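Local coordinates for protein mandelate racemase/muconate lactonizing enzyme (Jannaschia sp., PDB 4J3Z) that probably catalyses an isomerase-type reaction begun by removing a proton next to a carboxylate, as in relatives of the enolase superfamily, at residues P113-L118 with L324-P329; D124-Y129 with G355-P360; V316-N321 with L332-I337. All coordinates share one frame; numbering follows the deposited sequence.

Contact 1: P113-L118 with L324-P329; sequences PVWAML and LGVSCP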
loop_
_atom_site.group_PDB
_atom_site.type_symbol
_atom_site.label_atom_id
_atom_site.label_comp_id
_atom_site.label_asym_id
_atom_site.label_seq_id
_atom_site.Cartn_x
_atom_site.Cartn_y
_atom_site.Cartn_z
ATOM N N PRO D 113 27.743 -20.971 -31.561
ATOM C CA PRO D 113 27.752 -21.303 -30.132
ATOM C C PRO D 113 26.452 -20.844 -29.515
ATOM O O PRO D 113 25.899 -19.836 -29.957
ATOM C CB PRO D 113 28.933 -20.494 -29.582
ATOM C CG PRO D 113 29.089 -19.346 -30.534
ATOM C CD PRO D 113 28.619 -19.827 -31.882
ATOM N N VAL D 114 25.953 -21.567 -28.513
ATOM C CA VAL D 114 24.620 -21.262 -27.969
ATOM C C VAL D 114 24.433 -19.775 -27.630
ATOM O O VAL D 114 23.389 -19.214 -27.935
ATOM C CB VAL D 114 24.221 -22.182 -26.791
ATOM C CG1 VAL D 114 22.912 -21.728 -26.166
ATOM C CG2 VAL D 114 24.057 -23.609 -27.276
ATOM N N TRP D 115 25.438 -19.126 -27.037
ATOM C CA TRP D 115 25.262 -17.710 -26.658
ATOM C C TRP D 115 24.859 -16.811 -27.822
ATOM O O TRP D 115 24.110 -15.859 -27.643
ATOM C CB TRP D 115 26.465 -17.122 -25.900
ATOM C CG TRP D 115 27.819 -17.240 -26.575
ATOM C CD1 TRP D 115 28.813 -18.107 -26.246
ATOM C CD2 TRP D 115 28.328 -16.442 -27.660
ATOM N NE1 TRP D 115 29.905 -17.913 -27.063
ATOM C CE2 TRP D 115 29.636 -16.894 -27.934
ATOM C CE3 TRP D 115 27.808 -15.390 -28.425
ATOM C CZ2 TRP D 115 30.426 -16.339 -28.946
ATOM C CZ3 TRP D 115 28.594 -14.840 -29.433
ATOM C CH2 TRP D 115 29.885 -15.316 -29.682
ATOM N N ALA D 116 25.328 -17.150 -29.022
ATOM C CA ALA D 116 25.038 -16.366 -30.219
ATOM C C ALA D 116 23.575 -16.478 -30.679
ATOM O O ALA D 116 23.200 -15.929 -31.717
ATOM C CB ALA D 116 26.002 -16.748 -31.336
ATOM N N MET D 117 22.755 -17.193 -29.905
ATOM C CA MET D 117 21.328 -17.335 -30.204
ATOM C C MET D 117 20.466 -16.721 -29.089
ATOM O O MET D 117 19.224 -16.789 -29.114
ATOM C CB MET D 117 20.985 -18.804 -30.443
ATOM C CG MET D 117 21.734 -19.423 -31.620
ATOM S SD MET D 117 21.390 -21.173 -31.894
ATOM C CE MET D 117 22.049 -21.889 -30.389
ATOM N N LEU D 118 21.147 -16.106 -28.123
ATOM C CA LEU D 118 20.507 -15.513 -26.956
ATOM C C LEU D 118 20.842 -14.029 -26.820
ATOM O O LEU D 118 20.643 -13.437 -25.756
ATOM C CB LEU D 118 20.941 -16.250 -25.686
ATOM C CG LEU D 118 20.763 -17.762 -25.522
ATOM C CD1 LEU D 118 21.568 -18.212 -24.311
ATOM C CD2 LEU D 118 19.300 -18.158 -25.362
ATOM N N LEU D 324 24.385 -18.811 -21.158
ATOM C CA LEU D 324 23.388 -17.833 -20.725
ATOM C C LEU D 324 24.072 -16.621 -20.104
ATOM O O LEU D 324 23.617 -15.485 -20.273
ATOM C CB LEU D 324 22.394 -18.458 -19.745
ATOM C CG LEU D 324 21.485 -17.558 -18.899
ATOM C CD1 LEU D 324 20.592 -16.685 -19.756
ATOM C CD2 LEU D 324 20.648 -18.384 -17.929
ATOM N N GLY D 325 25.166 -16.872 -19.388
ATOM C CA GLY D 325 25.927 -15.816 -18.723
ATOM C C GLY D 325 26.607 -14.881 -19.703
ATOM O O GLY D 325 26.775 -13.694 -19.422
ATOM N N VAL D 326 26.997 -15.415 -20.858
ATOM C CA VAL D 326 27.665 -14.618 -21.883
ATOM C C VAL D 326 26.732 -13.534 -22.410
ATOM O O VAL D 326 27.166 -12.421 -22.732
ATOM C CB VAL D 326 28.155 -15.491 -23.051
ATOM C CG1 VAL D 326 28.728 -14.627 -24.168
ATOM C CG2 VAL D 326 29.198 -16.484 -22.569
ATOM N N SER D 327 25.447 -13.880 -22.457
ATOM C CA SER D 327 24.429 -13.127 -23.165
ATOM C C SER D 327 23.700 -12.046 -22.354
ATOM O O SER D 327 22.987 -11.218 -22.946
ATOM C CB SER D 327 23.414 -14.106 -23.744
ATOM O OG SER D 327 22.938 -14.983 -22.737
ATOM N N CYS D 328 23.870 -12.049 -21.027
ATOM C CA CYS D 328 23.119 -11.144 -20.140
ATOM C C CYS D 328 23.939 -9.935 -19.669
ATOM O O CYS D 328 24.995 -10.105 -19.039
ATOM C CB CYS D 328 22.570 -11.888 -18.917
ATOM S SG CYS D 328 21.468 -13.297 -19.230
ATOM N N PRO D 329 23.457 -8.709 -19.979
ATOM C CA PRO D 329 24.049 -7.461 -19.477
ATOM C C PRO D 329 24.054 -7.364 -17.958
ATOM O O PRO D 329 24.913 -6.678 -17.383
ATOM C CB PRO D 329 23.133 -6.381 -20.069
ATOM C CG PRO D 329 22.645 -6.993 -21.348
ATOM C CD PRO D 329 22.457 -8.455 -21.035
#

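Contact 2: D124-Y129 with G355-P360; sequences DRIRAY and GFVAAP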
loop_
_atom_site.group_PDB
_atom_site.type_symbol
_atom_site.label_atom_id
_atom_site.label_comp_id
_atom_site.label_asym_id
_atom_site.label_seq_id
_atom_site.Cartn_x
_atom_site.Cartn_y
_atom_site.Cartn_z
ATOM N N ASP D 124 32.674 -10.694 -22.901
ATOM C CA ASP D 124 33.809 -11.417 -23.500
ATOM C C ASP D 124 34.324 -12.485 -22.545
ATOM O O ASP D 124 34.651 -13.597 -22.943
ATOM C CB ASP D 124 34.945 -10.452 -23.848
ATOM C CG ASP D 124 34.880 -9.954 -25.280
ATOM O OD1 ASP D 124 33.803 -10.065 -25.908
ATOM O OD2 ASP D 124 35.915 -9.451 -25.781
ATOM N N ARG D 125 34.408 -12.103 -21.281
ATOM C CA ARG D 125 34.777 -12.993 -20.202
ATOM C C ARG D 125 33.719 -12.829 -19.116
ATOM O O ARG D 125 33.130 -11.751 -18.964
ATOM C CB ARG D 125 36.163 -12.639 -19.640
ATOM C CG ARG D 125 37.352 -13.188 -20.426
ATOM C CD ARG D 125 38.624 -13.238 -19.568
ATOM N NE ARG D 125 38.742 -12.056 -18.715
ATOM C CZ ARG D 125 39.495 -11.963 -17.621
ATOM N NH1 ARG D 125 39.497 -10.830 -16.927
ATOM N NH2 ARG D 125 40.243 -12.989 -17.210
ATOM N N ILE D 126 33.509 -13.898 -18.355
ATOM C CA ILE D 126 32.458 -13.959 -17.346
ATOM C C ILE D 126 33.050 -14.196 -15.964
ATOM O O ILE D 126 33.896 -15.081 -15.783
ATOM C CB ILE D 126 31.402 -15.021 -17.747
ATOM C CG1 ILE D 126 30.247 -14.351 -18.493
ATOM C CG2 ILE D 126 30.885 -15.811 -16.560
ATOM C CD1 ILE D 126 30.509 -14.152 -19.966
ATOM N N ARG D 127 32.614 -13.382 -15.000
ATOM C CA ARG D 127 33.131 -13.443 -13.638
ATOM C C ARG D 127 32.634 -14.702 -12.964
ATOM O O ARG D 127 31.468 -15.083 -13.128
ATOM C CB ARG D 127 32.729 -12.204 -12.839
ATOM C CG ARG D 127 33.510 -12.015 -11.543
ATOM C CD ARG D 127 33.137 -10.707 -10.868
ATOM N NE ARG D 127 33.328 -10.748 -9.423
ATOM C CZ ARG D 127 32.754 -9.904 -8.572
ATOM N NH1 ARG D 127 31.941 -8.951 -9.022
ATOM N NH2 ARG D 127 32.983 -10.016 -7.266
ATOM N N ALA D 128 33.530 -15.357 -12.228
ATOM C CA ALA D 128 33.248 -16.645 -11.598
ATOM C C ALA D 128 33.644 -16.663 -10.125
ATOM O O ALA D 128 34.615 -16.016 -9.721
ATOM C CB ALA D 128 33.976 -17.754 -12.344
ATOM N N TYR D 129 32.890 -17.410 -9.324
ATOM C CA TYR D 129 33.296 -17.692 -7.947
ATOM C C TYR D 129 33.313 -19.189 -7.670
ATOM O O TYR D 129 33.101 -19.990 -8.574
ATOM C CB TYR D 129 32.399 -16.968 -6.943
ATOM C CG TYR D 129 30.976 -17.503 -6.826
ATOM C CD1 TYR D 129 30.668 -18.552 -5.955
ATOM C CD2 TYR D 129 29.937 -16.938 -7.564
ATOM C CE1 TYR D 129 29.371 -19.023 -5.836
ATOM C CE2 TYR D 129 28.640 -17.400 -7.447
ATOM C CZ TYR D 129 28.360 -18.438 -6.580
ATOM O OH TYR D 129 27.073 -18.905 -6.466
ATOM N N GLY D 355 40.163 -16.597 -12.379
ATOM C CA GLY D 355 38.905 -16.066 -11.822
ATOM C C GLY D 355 37.779 -15.749 -12.805
ATOM O O GLY D 355 36.705 -15.295 -12.394
ATOM N N PHE D 356 38.020 -15.983 -14.096
ATOM C CA PHE D 356 37.061 -15.674 -15.158
ATOM C C PHE D 356 36.941 -16.818 -16.163
ATOM O O PHE D 356 37.877 -17.607 -16.344
ATOM C CB PHE D 356 37.462 -14.385 -15.907
ATOM C CG PHE D 356 37.188 -13.110 -15.143
ATOM C CD1 PHE D 356 38.061 -12.668 -14.146
ATOM C CD2 PHE D 356 36.070 -12.345 -15.427
ATOM C CE1 PHE D 356 37.811 -11.494 -13.439
ATOM C CE2 PHE D 356 35.812 -11.165 -14.732
ATOM C CZ PHE D 356 36.683 -10.735 -13.741
ATOM N N VAL D 357 35.780 -16.901 -16.807
ATOM C CA VAL D 357 35.548 -17.824 -17.910
ATOM C C VAL D 357 35.387 -16.988 -19.162
ATOM O O VAL D 357 34.731 -15.949 -19.124
ATOM C CB VAL D 357 34.246 -18.640 -17.723
ATOM C CG1 VAL D 357 34.266 -19.891 -18.596
ATOM C CG2 VAL D 357 34.028 -18.998 -16.265
ATOM N N ALA D 358 35.984 -17.429 -20.265
ATOM C CA ALA D 358 35.857 -16.721 -21.538
ATOM C C ALA D 358 34.732 -17.356 -22.327
ATOM O O ALA D 358 34.531 -18.574 -22.260
ATOM C CB ALA D 358 37.163 -16.780 -22.319
ATOM N N ALA D 359 33.998 -16.532 -23.071
ATOM C CA ALA D 359 32.929 -17.007 -23.945
ATOM C C ALA D 359 33.428 -18.114 -24.880
ATOM O O ALA D 359 34.371 -17.893 -25.642
ATOM C CB ALA D 359 32.348 -15.851 -24.743
ATOM N N PRO D 360 32.809 -19.313 -24.808
ATOM C CA PRO D 360 33.222 -20.472 -25.617
ATOM C C PRO D 360 33.107 -20.248 -27.136
ATOM O O PRO D 360 32.407 -19.330 -27.589
ATOM C CB PRO D 360 32.278 -21.589 -25.148
ATOM C CG PRO D 360 31.803 -21.154 -23.799
ATOM C CD PRO D 360 31.714 -19.658 -23.881
#

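Contact 3: V316-N321 with L332-I337; sequences VEWAAN and LMVEAI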
loop_
_atom_site.group_PDB
_atom_site.type_symbol
_atom_site.label_atom_id
_atom_site.label_comp_id
_atom_site.label_asym_id
_atom_site.label_seq_id
_atom_site.Cartn_x
_atom_site.Cartn_y
_atom_site.Cartn_z
ATOM N N VAL D 316 27.490 -30.108 -17.706
ATOM C CA VAL D 316 26.510 -29.727 -18.718
ATOM C C VAL D 316 25.706 -28.502 -18.272
ATOM O O VAL D 316 25.672 -27.496 -18.991
ATOM C CB VAL D 316 25.606 -30.897 -19.173
ATOM C CG1 VAL D 316 24.627 -30.418 -20.230
ATOM C CG2 VAL D 316 26.448 -32.030 -19.751
ATOM N N GLU D 317 25.085 -28.566 -17.093
ATOM C CA GLU D 317 24.428 -27.386 -16.512
ATOM C C GLU D 317 25.402 -26.205 -16.358
ATOM O O GLU D 317 24.995 -25.044 -16.491
ATOM C CB GLU D 317 23.772 -27.713 -15.165
ATOM C CG GLU D 317 22.914 -26.593 -14.578
ATOM C CD GLU D 317 22.356 -26.928 -13.202
ATOM O OE1 GLU D 317 23.146 -27.005 -12.240
ATOM O OE2 GLU D 317 21.119 -27.109 -13.071
ATOM N N TRP D 318 26.671 -26.509 -16.068
ATOM C CA TRP D 318 27.738 -25.504 -15.996
ATOM C C TRP D 318 27.916 -24.787 -17.324
ATOM O O TRP D 318 27.879 -23.556 -17.374
ATOM C CB TRP D 318 29.058 -26.139 -15.544
ATOM C CG TRP D 318 30.327 -25.354 -15.897
ATOM C CD1 TRP D 318 31.319 -25.746 -16.752
ATOM C CD2 TRP D 318 30.716 -24.065 -15.398
ATOM N NE1 TRP D 318 32.299 -24.784 -16.818
ATOM C CE2 TRP D 318 31.957 -23.744 -15.993
ATOM C CE3 TRP D 318 30.135 -23.150 -14.511
ATOM C CZ2 TRP D 318 32.629 -22.553 -15.727
ATOM C CZ3 TRP D 318 30.807 -21.964 -14.244
ATOM C CH2 TRP D 318 32.040 -21.677 -14.853
ATOM N N ALA D 319 28.102 -25.559 -18.396
ATOM C CA ALA D 319 28.167 -25.008 -19.751
ATOM C C ALA D 319 26.969 -24.106 -20.013
ATOM O O ALA D 319 27.146 -22.919 -20.267
ATOM C CB ALA D 319 28.243 -26.119 -20.783
ATOM N N ALA D 320 25.761 -24.673 -19.912
ATOM C CA ALA D 320 24.496 -23.953 -20.114
ATOM C C ALA D 320 24.443 -22.625 -19.363
ATOM O O ALA D 320 24.019 -21.620 -19.931
ATOM C CB ALA D 320 23.314 -24.836 -19.725
ATOM N N ASN D 321 24.869 -22.628 -18.095
ATOM C CA ASN D 321 25.073 -21.394 -17.320
ATOM C C ASN D 321 25.992 -20.431 -18.035
ATOM O O ASN D 321 25.696 -19.242 -18.129
ATOM C CB ASN D 321 25.716 -21.685 -15.958
ATOM C CG ASN D 321 24.860 -22.560 -15.078
ATOM O OD1 ASN D 321 23.631 -22.599 -15.218
ATOM N ND2 ASN D 321 25.505 -23.272 -14.158
ATOM N N LEU D 332 26.004 -11.038 -12.876
ATOM C CA LEU D 332 26.991 -10.767 -11.837
ATOM C C LEU D 332 28.125 -11.809 -11.849
ATOM O O LEU D 332 29.291 -11.445 -12.020
ATOM C CB LEU D 332 26.327 -10.663 -10.468
ATOM C CG LEU D 332 27.242 -10.451 -9.263
ATOM C CD1 LEU D 332 27.928 -9.092 -9.283
ATOM C CD2 LEU D 332 26.436 -10.646 -7.993
ATOM N N MET D 333 27.786 -13.090 -11.680
ATOM C CA MET D 333 28.785 -14.174 -11.712
ATOM C C MET D 333 28.165 -15.560 -11.793
ATOM O O MET D 333 27.079 -15.798 -11.261
ATOM C CB MET D 333 29.725 -14.113 -10.494
ATOM C CG MET D 333 29.026 -14.142 -9.139
ATOM S SD MET D 333 30.109 -13.782 -7.744
ATOM C CE MET D 333 29.996 -12.000 -7.667
ATOM N N VAL D 334 28.870 -16.469 -12.469
ATOM C CA VAL D 334 28.552 -17.896 -12.448
ATOM C C VAL D 334 29.199 -18.582 -11.237
ATOM O O VAL D 334 30.357 -18.327 -10.924
ATOM C CB VAL D 334 29.036 -18.622 -13.728
ATOM C CG1 VAL D 334 28.201 -18.228 -14.938
ATOM C CG2 VAL D 334 30.518 -18.362 -13.984
ATOM N N GLU D 335 28.427 -19.431 -10.555
ATOM C CA GLU D 335 28.943 -20.352 -9.536
ATOM C C GLU D 335 29.699 -21.453 -10.242
ATOM O O GLU D 335 29.200 -22.002 -11.235
ATOM C CB GLU D 335 27.783 -20.972 -8.757
ATOM C CG GLU D 335 28.172 -21.870 -7.588
ATOM C CD GLU D 335 26.972 -22.260 -6.732
ATOM O OE1 GLU D 335 25.886 -22.522 -7.296
ATOM O OE2 GLU D 335 27.105 -22.299 -5.490
ATOM N N ALA D 336 30.894 -21.784 -9.755
ATOM C CA ALA D 336 31.694 -22.830 -10.416
ATOM C C ALA D 336 32.094 -23.969 -9.483
ATOM O O ALA D 336 32.253 -23.761 -8.287
ATOM C CB ALA D 336 32.928 -22.223 -11.075
ATOM N N ILE D 337 32.166 -25.174 -9.969
ATOM C CA ILE D 337 32.920 -26.214 -9.294
ATOM C C ILE D 337 33.956 -26.858 -10.226
ATOM O O ILE D 337 33.625 -27.608 -11.103
ATOM C CB ILE D 337 32.044 -27.296 -8.688
ATOM C CG1 ILE D 337 30.693 -26.772 -8.328
ATOM C CG2 ILE D 337 32.647 -27.729 -7.407
ATOM C CD1 ILE D 337 29.800 -27.749 -7.640
#

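Contact 1: P113-L118 with L324-P329
W115 turns one face of its indole to the side chain of V326, whose CG1 lies 3.7 Å from W115 CG, over the rim of the five-membered ring. This is a CH-pi contact, 24° off the ring normal. With chi1 at 55°, CG of W115 sits between its own backbone N and carbonyl carbon, which folds the indole back so that CG of P113 covers the opposite face. A flat aromatic suits this place, since it is sandwiched between a proline and a branched valine. The second patch is formed by L118 and S327: the carbonyl O of L118 is 3.5 Å from S327 CB, and L118 CD1 reaches L324 CA at 4.0 Å. S327 lies against L118, its OG held by a 2.6 Å hydrogen bond to L324 O, the donor lying above the carbonyl plane; the same oxygen also accepts S327 N. No hydrogen bond crosses between the segments, but partners around them satisfy polar groups: W115 NE1 bonds to P360 O and L118 O accepts from K294. The 3-10 turn 114-117, which follows helix 89-109, thus packs on helix 315-327 around L324 to S327, with helix 290-302 touching L118, L324 and S327.

Contact 2: D124-Y129 with G355-P360
An antiparallel strand pair, 125-129 with 356-358, adds a strand running against the direction of the otherwise parallel beta-barrel, the fold expected of the C-terminal domain in the enolase superfamily. The axes approach to 4.3 Å, with 152° between their directions. I126 and V357 form the hydrogen-bonded pair: I126 N donates to V357 O at 2.5 Å and V357 N to I126 O at 2.8 Å, the latter donor lying in the carbonyl plane. A359 N to D124 O extends the pairing at one end in a nearly straight bond (177° at H), while A128 N to G355 O closes the other at 3.2 Å and a more bent angle. G355 has a positive phi, which glycine accommodates readily where the chain enters the strand.

On the face shared by R125, R127 and F356, the guanidinium of R125 lies flat on the phenyl ring, centres 4.1 Å apart and planes at 19°. The bend at chi3 brings the head back across F356, with NH2 of R125 3.4 Å from F356 CB and NH1 over the ring's rim. This off-centre cation-pi stack lets a long arginine shield an aromatic while keeping its charge near solvent. R127 brings CB and CG near CE2 of the ring, then runs on extended to a salt bridge with D205. The other face is apolar: A128 CB meets V357 CG2 at 4.1 Å, and the small alanine and beta-branched valine suit a side of the sheet that faces the protein interior. There I126 packs on V326 and V357 on W318, both of helix 315-327, while strands 334-336 and 164-167 flank strand 125-131 within the barrel.

Contact 3: V316-N321 with L332-I337
Helix 316-321 and strand 334-336 run nearly antiparallel, 154° between their directions, with axes 9.3 Å apart at closest approach. This is a helix packed on the barrel strand that follows it in the chain, as expected of an alpha/beta barrel, so side chains must bridge the gap. W318 does most of this. Its CG is anti to the backbone N (chi1 159°), which carries the six-membered part of the indole to the strand. There W318 CZ3 touches V334 CG2 at 3.6 Å, E335 O at 3.4 Å and A336 CB at 3.8 Å. The side chains of W318 and V334 cross at about a right angle, and a large ring suits the position because it reaches from the helix to the strand. A336, with only a methyl, lets CZ3 and CH2 come close to the strand. One helical turn on, N321 brings its CB to within 4.4 Å of V334 CG1. The contact is wholly buried and has no hydrogen bond across it, but its polar groups have other partners: W318 NE1 bonds to P350 O, and E335 forms a salt bridge with K166 and accepts from L311 N. Strand 334-336 pairs in parallel with strand 125-131, while helix 315-327 covers it and touches helix 89-109 through E317 and A320.

How the contacts relate
Helix 315-327 is common to contacts 1 and 3: its later residues meet the 3-10 turn in contact 1, while its earlier turns lie over strand 334-336 in contact 3. Contact 2 joins the barrel sheet at strand 125-131, the neighbour of strand 334-336, where R127 O and V334 N lie 3.0 Å apart. Contact 3 is the most central, its centre about 7 Å from the centre of the chain, and buried; contact 1 is buried too, though its centre lies about 17 Å from that of the chain, and contact 2 is partly exposed. Their chemistry follows: contact 2 has backbone hydrogen bonds and a cation-pi stack, whereas contacts 1 and 3 rely on tryptophan against aliphatic groups.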